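Local structure of Lin2634 protein (Listeria innocua, 3MZO) at the interface of chains A and B and the interface of chains A and C. The protein is a calcium-binding HD-domain phosphohydrolase of the YfbR-like family that cleaves phosphate esters, perhaps those of nucleotides. Residues are numbered along the deposited sequence; one frame, centred on the assembly and turned at random. Chains: chain A/B/C, Lin2634 protein.

Contact 1: the interface of chains A and B. Residues chain A 84, 86, 89; chain B 99-100, 103.
B:Asn103 meets A:Tyr84 at the tight part of this A-B contact. Its side-chain amide nitrogen ND2 donates a hydrogen bond to the backbone carbonyl O of A:Tyr84, 2.8 Å away. The bond is fairly straight, 156° at the hydrogen. The acceptor lies close to the amide plane of B:Asn103, while the donor is tilted 25° from the carbonyl plane of A:Tyr84. B:Asn103 reads the main chain here, not the tyrosine side chain. CB of A:Tyr84 packs on the backbone O of B:Met100, a selenomethionine, at 3.6 Å. The tyrosine CG sits beside its backbone N (chi1 -37°), and the ring edge atom CD1 then passes over the backbone carbonyl of B:Asn103. CG of B:Met100 also lies 3.8 Å from A:Tyr84 O.

The other side is looser and apolar. A:Leu89 brings its branch CD1 to CB of B:Ser99 at 3.6 Å, and CD2 passes the same serine farther out. A:Thr86 touches little: its methyl CG2 stays 4.2 Å from B:Asn103 ND2. Its hydroxyl OG1 instead accepts a bond from the backbone N of A:Leu89 (3.1 Å), which caps the start of helix 87-108. The patch is small, about 130 Å². It sets a loop and helix start of one chain against helix 87-108 of the other. With its two-fold twin it may help to hold chains A and B together, if this pairing also exists outside the crystal.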
# COMPACT_ATOMS: atom_id res chain seq x y z
N TYR A 84 23.48 -17.62 -5.16
CA TYR A 84 23.34 -18.29 -6.46
C TYR A 84 24.10 -17.55 -7.56
O TYR A 84 24.40 -18.12 -8.62
CB TYR A 84 21.86 -18.43 -6.84
CG TYR A 84 20.96 -18.73 -5.64
CD1 TYR A 84 21.13 -19.90 -4.89
CD2 TYR A 84 19.98 -17.82 -5.24
CE1 TYR A 84 20.32 -20.17 -3.78
CE2 TYR A 84 19.17 -18.08 -4.14
CZ TYR A 84 19.35 -19.25 -3.41
OH TYR A 84 18.55 -19.49 -2.32
N THR A 86 27.48 -15.89 -8.73
CA THR A 86 28.92 -15.93 -8.51
C THR A 86 29.52 -14.53 -8.71
O THR A 86 28.80 -13.52 -8.69
CB THR A 86 29.61 -16.96 -9.47
OG1 THR A 86 29.66 -16.44 -10.81
CG2 THR A 86 28.89 -18.31 -9.48
N LEU A 89 29.11 -14.07 -12.73
CA LEU A 89 27.72 -13.76 -13.06
C LEU A 89 27.36 -12.31 -12.69
O LEU A 89 26.64 -11.67 -13.44
CB LEU A 89 26.74 -14.76 -12.41
CG LEU A 89 26.90 -16.25 -12.80
CD1 LEU A 89 25.94 -17.16 -12.01
CD2 LEU A 89 26.73 -16.46 -14.30
N SER B 99 22.16 -20.12 -14.96
CA SER B 99 23.15 -20.52 -13.96
C SER B 99 22.61 -20.35 -12.56
O SER B 99 22.82 -21.20 -11.69
CB SER B 99 24.43 -19.70 -14.10
OG SER B 99 25.02 -19.97 -15.36
N MSE B 100 21.93 -19.23 -12.33
CA MSE B 100 21.41 -18.96 -11.00
C MSE B 100 20.37 -20.00 -10.59
O MSE B 100 20.35 -20.43 -9.42
CB MSE B 100 20.84 -17.54 -10.92
CG MSE B 100 21.90 -16.48 -10.94
SE MSE B 100 21.12 -14.70 -10.74
CE MSE B 100 20.67 -14.64 -8.83
N ASN B 103 22.14 -23.22 -9.58
CA ASN B 103 22.72 -23.06 -8.24
C ASN B 103 21.62 -23.01 -7.18
O ASN B 103 21.80 -23.50 -6.05
CB ASN B 103 23.61 -21.81 -8.18
CG ASN B 103 24.70 -21.79 -9.28
OD1 ASN B 103 24.96 -22.81 -9.93
ND2 ASN B 103 25.32 -20.62 -9.50

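Contact 2: the interface of chains A and C. Residues chain A 11-12, 14-15; chain C 36-37, 40-41.
A:Leu11 is the apolar centre, pushing from helix 4-13 onto helix 31-51 of chain C. Both methyl branches press on C:Ser40 CB from one side: CD1 lies 3.7 Å from it, and CD2 almost as near. CD2 also reaches the C:Tyr36 phenol oxygen OH at 3.6 Å, the two side chains crossing at a slant. C:Ile41 adds a more distant CG1 contact to CD1. A:Leu14 comes to the same phenol from another direction, roughly at a right angle, with its CD1 against OH. The C:Tyr36 CG is turned away from the backbone N (chi1 163°), which sends the ring toward both leucines. One face of that ring carries C:Ser40 OG near its rim. C:Ser40 OG donates to the backbone O of C:Tyr36 (3.0 Å) within the helix, from above the carbonyl plane.

Farther out, the C:Lys37 chain runs alongside A:Leu11, its CG 3.7 Å from the leucine CB. It bends at chi3 (-66°) and delivers the ammonium to the polar rim. There NZ forms a salt bridge with A:Glu15, the two side chains crossing at about a right angle. A:Ser12 OG is a weaker partner of NZ, and water 1 also links the two groups. This rim may steer the pairing of chains A and C, though the structure alone does not show that the pair is biological. The A:Glu15 carboxylate takes C:Lys37 NZ at 2.7 Å on the syn lone pair of OE2.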
# COMPACT_ATOMS: atom_id res chain seq x y z
N LEU A 11 12.14 10.25 -12.51
CA LEU A 11 12.46 10.29 -11.10
C LEU A 11 11.38 9.64 -10.23
O LEU A 11 11.69 8.94 -9.27
CB LEU A 11 12.76 11.72 -10.63
CG LEU A 11 14.00 12.36 -11.31
CD1 LEU A 11 14.07 13.89 -10.95
CD2 LEU A 11 15.34 11.67 -11.02
N SER A 12 10.12 9.85 -10.60
CA SER A 12 9.00 9.30 -9.90
C SER A 12 8.90 7.79 -10.05
O SER A 12 8.37 7.14 -9.16
CB SER A 12 7.66 9.95 -10.39
OG SER A 12 7.57 11.24 -9.83
N LEU A 14 11.22 5.72 -9.86
CA LEU A 14 12.06 5.12 -8.86
C LEU A 14 11.36 4.96 -7.53
O LEU A 14 11.89 4.28 -6.67
CB LEU A 14 13.39 5.89 -8.68
CG LEU A 14 14.37 5.58 -9.81
CD1 LEU A 14 15.36 6.66 -9.93
CD2 LEU A 14 15.04 4.22 -9.63
N GLU A 15 10.17 5.54 -7.39
CA GLU A 15 9.34 5.31 -6.21
C GLU A 15 8.59 3.99 -6.31
O GLU A 15 7.96 3.56 -5.35
CB GLU A 15 8.30 6.43 -6.04
CG GLU A 15 8.93 7.84 -5.98
CD GLU A 15 7.91 8.96 -6.04
OE1 GLU A 15 6.71 8.73 -5.87
OE2 GLU A 15 8.33 10.09 -6.27
N TYR C 36 14.47 13.38 -2.64
CA TYR C 36 15.32 12.79 -3.68
C TYR C 36 15.09 13.52 -5.01
O TYR C 36 16.04 13.88 -5.71
CB TYR C 36 15.02 11.29 -3.82
CG TYR C 36 15.56 10.70 -5.12
CD1 TYR C 36 16.93 10.49 -5.30
CD2 TYR C 36 14.70 10.45 -6.18
CE1 TYR C 36 17.43 10.01 -6.53
CE2 TYR C 36 15.17 9.96 -7.36
CZ TYR C 36 16.52 9.74 -7.55
OH TYR C 36 16.91 9.27 -8.78
N LYS C 37 13.83 13.72 -5.35
CA LYS C 37 13.50 14.33 -6.64
C LYS C 37 13.92 15.81 -6.69
O LYS C 37 14.50 16.24 -7.66
CB LYS C 37 12.02 14.16 -6.95
CG LYS C 37 11.61 12.68 -7.20
CD LYS C 37 10.12 12.53 -7.58
CE LYS C 37 9.21 12.93 -6.43
NZ LYS C 37 7.77 12.67 -6.80
N SER C 40 17.64 15.95 -7.25
CA SER C 40 17.98 15.58 -8.62
C SER C 40 17.68 16.72 -9.62
O SER C 40 18.46 16.95 -10.54
CB SER C 40 17.25 14.27 -9.02
OG SER C 40 17.65 13.18 -8.15
N ILE C 41 16.57 17.40 -9.40
CA ILE C 41 16.13 18.55 -10.23
C ILE C 41 17.16 19.70 -9.99
O ILE C 41 17.68 20.27 -10.92
CB ILE C 41 14.67 18.99 -9.86
CG1 ILE C 41 13.63 17.97 -10.34
CG2 ILE C 41 14.31 20.43 -10.44
CD1 ILE C 41 12.23 18.04 -9.67
O HOH W 1 7.34 14.42 -9.17

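Contact 3: the interface of chains A and C. Residues chain A 44, 48, 51, 181, 186; chain C 4, 110, 113.
A:Phe44 on helix 31-51 and A:Tyr181 on helix 177-191, both with helical backbone angles, face C:Phe113 at the end of the 3-10 helix 111-113 and C:Ile4 at the start of helix 4-13. The C:Phe113 ring is the wedge of this aromatic cluster. A:Phe44 points CE1 at the centre of one of its faces, 3.7 Å above the plane. Their planes stand 63° apart, an edge-to-face pair. C:Phe113 turns its CE2-CZ edge to a face of A:Tyr181, near the rim, with the planes 80° apart. Here CE2 of C:Phe113 lies 3.6 Å from CZ of A:Tyr181, and the two side chains slide past each other in opposite directions.

C:Ile4 covers a face of A:Phe44 from the opposing direction. Its CG2 sits over the middle of the ring, 3.8 Å from the centroid, while CD1 reaches CE1 at 3.5 Å. Both A:Phe44 (chi1 171°) and A:Tyr181 carry CG opposite the backbone N, a turn that sends their rings across to chain C. A:Ile186 CD1 lies 4.0 Å from C:Ile4 CG2. On the other flank, A:Val48 CG2 touches CZ of C:Phe113, and the A:Asp51 carboxylate lies at the CE1 rim, turned only modestly from the ring plane. The patch may help to hold chains A and C together, if this pairing exists outside the crystal. Water 2 joins the A:Tyr181 phenol OH, 2.8 Å away, to the backbone N of C:Ile4, 3.1 Å away.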
# COMPACT_ATOMS: atom_id res chain seq x y z
N PHE A 44 26.54 13.29 6.17
CA PHE A 44 27.08 13.21 7.52
C PHE A 44 28.57 12.81 7.52
O PHE A 44 29.40 13.44 8.15
CB PHE A 44 26.31 12.26 8.41
CG PHE A 44 26.98 12.00 9.73
CD1 PHE A 44 26.96 12.95 10.73
CD2 PHE A 44 27.69 10.83 9.96
CE1 PHE A 44 27.61 12.75 11.91
CE2 PHE A 44 28.35 10.63 11.17
CZ PHE A 44 28.30 11.61 12.14
N VAL A 48 32.20 14.54 9.04
CA VAL A 48 33.16 13.82 9.89
C VAL A 48 34.58 13.93 9.28
O VAL A 48 35.57 14.20 9.98
CB VAL A 48 32.76 12.33 10.06
CG1 VAL A 48 33.87 11.53 10.80
CG2 VAL A 48 31.43 12.18 10.80
N ASP A 51 35.94 17.48 9.67
CA ASP A 51 36.32 17.65 11.07
C ASP A 51 37.70 16.98 11.31
O ASP A 51 38.50 17.48 12.12
CB ASP A 51 35.28 17.05 12.06
CG ASP A 51 34.03 17.99 12.37
OD1 ASP A 51 34.00 19.18 11.98
OD2 ASP A 51 33.04 17.53 13.03
N TYR A 181 34.37 6.69 13.57
CA TYR A 181 33.25 7.29 14.27
C TYR A 181 32.04 6.33 14.35
O TYR A 181 31.41 6.17 15.40
CB TYR A 181 32.84 8.62 13.61
CG TYR A 181 31.81 9.28 14.42
CD1 TYR A 181 32.16 10.02 15.53
CD2 TYR A 181 30.47 9.06 14.16
CE1 TYR A 181 31.19 10.58 16.35
CE2 TYR A 181 29.50 9.63 14.96
CZ TYR A 181 29.87 10.37 16.05
OH TYR A 181 28.92 10.91 16.86
N ILE A 186 28.17 5.03 16.80
CA ILE A 186 26.89 4.72 16.17
C ILE A 186 26.52 3.26 16.42
O ILE A 186 25.46 2.99 16.96
CB ILE A 186 26.94 5.03 14.67
CG1 ILE A 186 27.25 6.54 14.49
CG2 ILE A 186 25.59 4.71 13.99
CD1 ILE A 186 27.34 7.02 12.96
N ILE C 4 23.81 10.14 16.61
CA ILE C 4 23.64 10.07 15.18
C ILE C 4 22.85 8.82 14.77
O ILE C 4 22.13 8.84 13.78
CB ILE C 4 25.00 10.16 14.44
CG1 ILE C 4 25.72 11.48 14.78
CG2 ILE C 4 24.81 10.11 12.91
CD1 ILE C 4 24.98 12.72 14.27
N PRO C 110 24.29 14.94 18.90
CA PRO C 110 25.40 15.22 19.81
C PRO C 110 25.92 16.67 19.65
O PRO C 110 25.91 17.20 18.53
CB PRO C 110 26.46 14.21 19.33
CG PRO C 110 25.67 13.09 18.81
CD PRO C 110 24.60 13.78 18.05
N PHE C 113 28.02 17.80 16.66
CA PHE C 113 27.41 17.96 15.32
C PHE C 113 26.20 18.89 15.27
O PHE C 113 25.61 19.08 14.23
CB PHE C 113 27.03 16.57 14.76
CG PHE C 113 28.24 15.70 14.52
CD1 PHE C 113 29.13 15.99 13.48
CD2 PHE C 113 28.54 14.66 15.39
CE1 PHE C 113 30.27 15.24 13.29
CE2 PHE C 113 29.67 13.88 15.18
CZ PHE C 113 30.54 14.17 14.14
O HOH W 2 26.61 9.52 17.72

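Contact 4: the interface of chains A and C. Residues chain A 41, 44-45, 140, 186; chain C 4, 8, 117.
C:Phe8 inserts among A:Ile41, A:Phe44, A:Val140 and A:Ile186, helix side chains of the HD-domain, YfbR-like fold, at an A-C interface that may or may not be biological. It comes from helix 4-13 of chain C and meets helices 31-51, 129-151 and 177-191 of chain A. Its side chain crosses all four at about a right angle. A:Ile41 lies over one face: CG1 is 4.0 Å above the ring plane, shifted toward the rim near CE1. The opposite face is covered from its own chain by CG2 of C:Ile4, one helical turn earlier and 3.7 Å above the plane. The ring is thus sandwiched between an aliphatic group of each chain.

Its far end is also enclosed. CZ meets the A:Phe44 ring at CD2, 3.8 Å away, while CE2 touches A:Ile186 CD1 at 3.8 Å and A:Val140 CG1 at 4.0 Å. The C:Phe8 CG lies opposite its carbonyl carbon, beside the backbone N (chi1 -75°), an angle that directs the ring away from its helix and between those of chain A. A:Phe45 supports them from within chain A, its CE1 at the edge of the A:Phe44 ring and A:Val140 CG2 at its own edge.

C:Tyr117 of helix 114-121 approaches A:Phe44 from another direction, again nearly perpendicular. Its phenol OH comes to CD1 of A:Phe44 at 3.5 Å and to CB at 3.6 Å, beside the root of the ring.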
# COMPACT_ATOMS: atom_id res chain seq x y z
N ILE A 41 23.28 10.10 4.66
CA ILE A 41 24.33 9.37 5.42
C ILE A 41 25.70 9.88 4.88
O ILE A 41 26.56 10.27 5.65
CB ILE A 41 24.18 7.81 5.23
CG1 ILE A 41 22.95 7.28 5.99
CG2 ILE A 41 25.48 7.03 5.70
CD1 ILE A 41 22.43 5.88 5.54
N PHE A 44 26.54 13.29 6.17
CA PHE A 44 27.08 13.21 7.52
C PHE A 44 28.57 12.81 7.52
O PHE A 44 29.40 13.44 8.15
CB PHE A 44 26.31 12.26 8.41
CG PHE A 44 26.98 12.00 9.73
CD1 PHE A 44 26.96 12.95 10.73
CD2 PHE A 44 27.69 10.83 9.96
CE1 PHE A 44 27.61 12.75 11.91
CE2 PHE A 44 28.35 10.63 11.17
CZ PHE A 44 28.30 11.61 12.14
N PHE A 45 28.92 11.77 6.77
CA PHE A 45 30.29 11.30 6.81
C PHE A 45 31.26 12.32 6.22
O PHE A 45 32.41 12.39 6.64
CB PHE A 45 30.43 9.96 6.12
CG PHE A 45 29.88 8.80 6.92
CD1 PHE A 45 30.17 8.65 8.26
CD2 PHE A 45 29.11 7.82 6.30
CE1 PHE A 45 29.68 7.54 8.98
CE2 PHE A 45 28.62 6.73 7.00
CZ PHE A 45 28.89 6.61 8.35
N VAL A 140 25.88 1.29 5.07
CA VAL A 140 25.18 1.79 6.27
C VAL A 140 23.64 1.76 6.06
O VAL A 140 22.90 1.30 6.95
CB VAL A 140 25.70 3.15 6.77
CG1 VAL A 140 24.81 3.67 7.86
CG2 VAL A 140 27.21 3.01 7.34
N ILE A 186 28.17 5.03 16.80
CA ILE A 186 26.89 4.72 16.17
C ILE A 186 26.52 3.26 16.42
O ILE A 186 25.46 2.99 16.96
CB ILE A 186 26.94 5.03 14.67
CG1 ILE A 186 27.25 6.54 14.49
CG2 ILE A 186 25.59 4.71 13.99
CD1 ILE A 186 27.34 7.02 12.96
N ILE C 4 23.81 10.14 16.61
CA ILE C 4 23.64 10.07 15.18
C ILE C 4 22.85 8.82 14.77
O ILE C 4 22.13 8.84 13.78
CB ILE C 4 25.00 10.16 14.44
CG1 ILE C 4 25.72 11.48 14.78
CG2 ILE C 4 24.81 10.11 12.91
CD1 ILE C 4 24.98 12.72 14.27
N PHE C 8 20.02 8.70 11.93
CA PHE C 8 19.97 7.73 10.85
C PHE C 8 18.63 6.94 10.83
O PHE C 8 18.06 6.73 9.75
CB PHE C 8 21.13 6.76 10.91
CG PHE C 8 22.47 7.33 10.46
CD1 PHE C 8 22.60 8.60 9.88
CD2 PHE C 8 23.61 6.54 10.58
CE1 PHE C 8 23.85 9.06 9.42
CE2 PHE C 8 24.84 6.99 10.12
CZ PHE C 8 24.96 8.26 9.58
N TYR C 117 24.18 20.45 11.84
CA TYR C 117 22.72 20.25 11.70
C TYR C 117 21.86 21.50 11.80
O TYR C 117 20.81 21.59 11.15
CB TYR C 117 22.19 19.12 12.63
CG TYR C 117 22.61 17.84 12.00
CD1 TYR C 117 23.83 17.24 12.32
CD2 TYR C 117 21.88 17.32 10.92
CE1 TYR C 117 24.29 16.09 11.61
CE2 TYR C 117 22.32 16.18 10.22
CZ TYR C 117 23.52 15.57 10.57
OH TYR C 117 23.93 14.47 9.86

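Contacts 2, 3 and 4 belong to one two-fold A-C interface, and contact 1 to a separate A-B interface. Contacts 3 and 4 are nearly continuous: their C-alpha centres lie about 6 Å apart, and they share A:Phe44, A:Ile186 and C:Ile4. Contact 2 is about 22 Å from contact 4 and 27 Å from contact 3. It uses helices 4-13 and 31-51 with the chain roles exchanged. Contact 1 is 32 to 39 Å from the others, measured between C-alpha centres, and uses helix 87-108. Chain A thus pairs with two neighbours through different surfaces, which suits the six-chain deposited assembly.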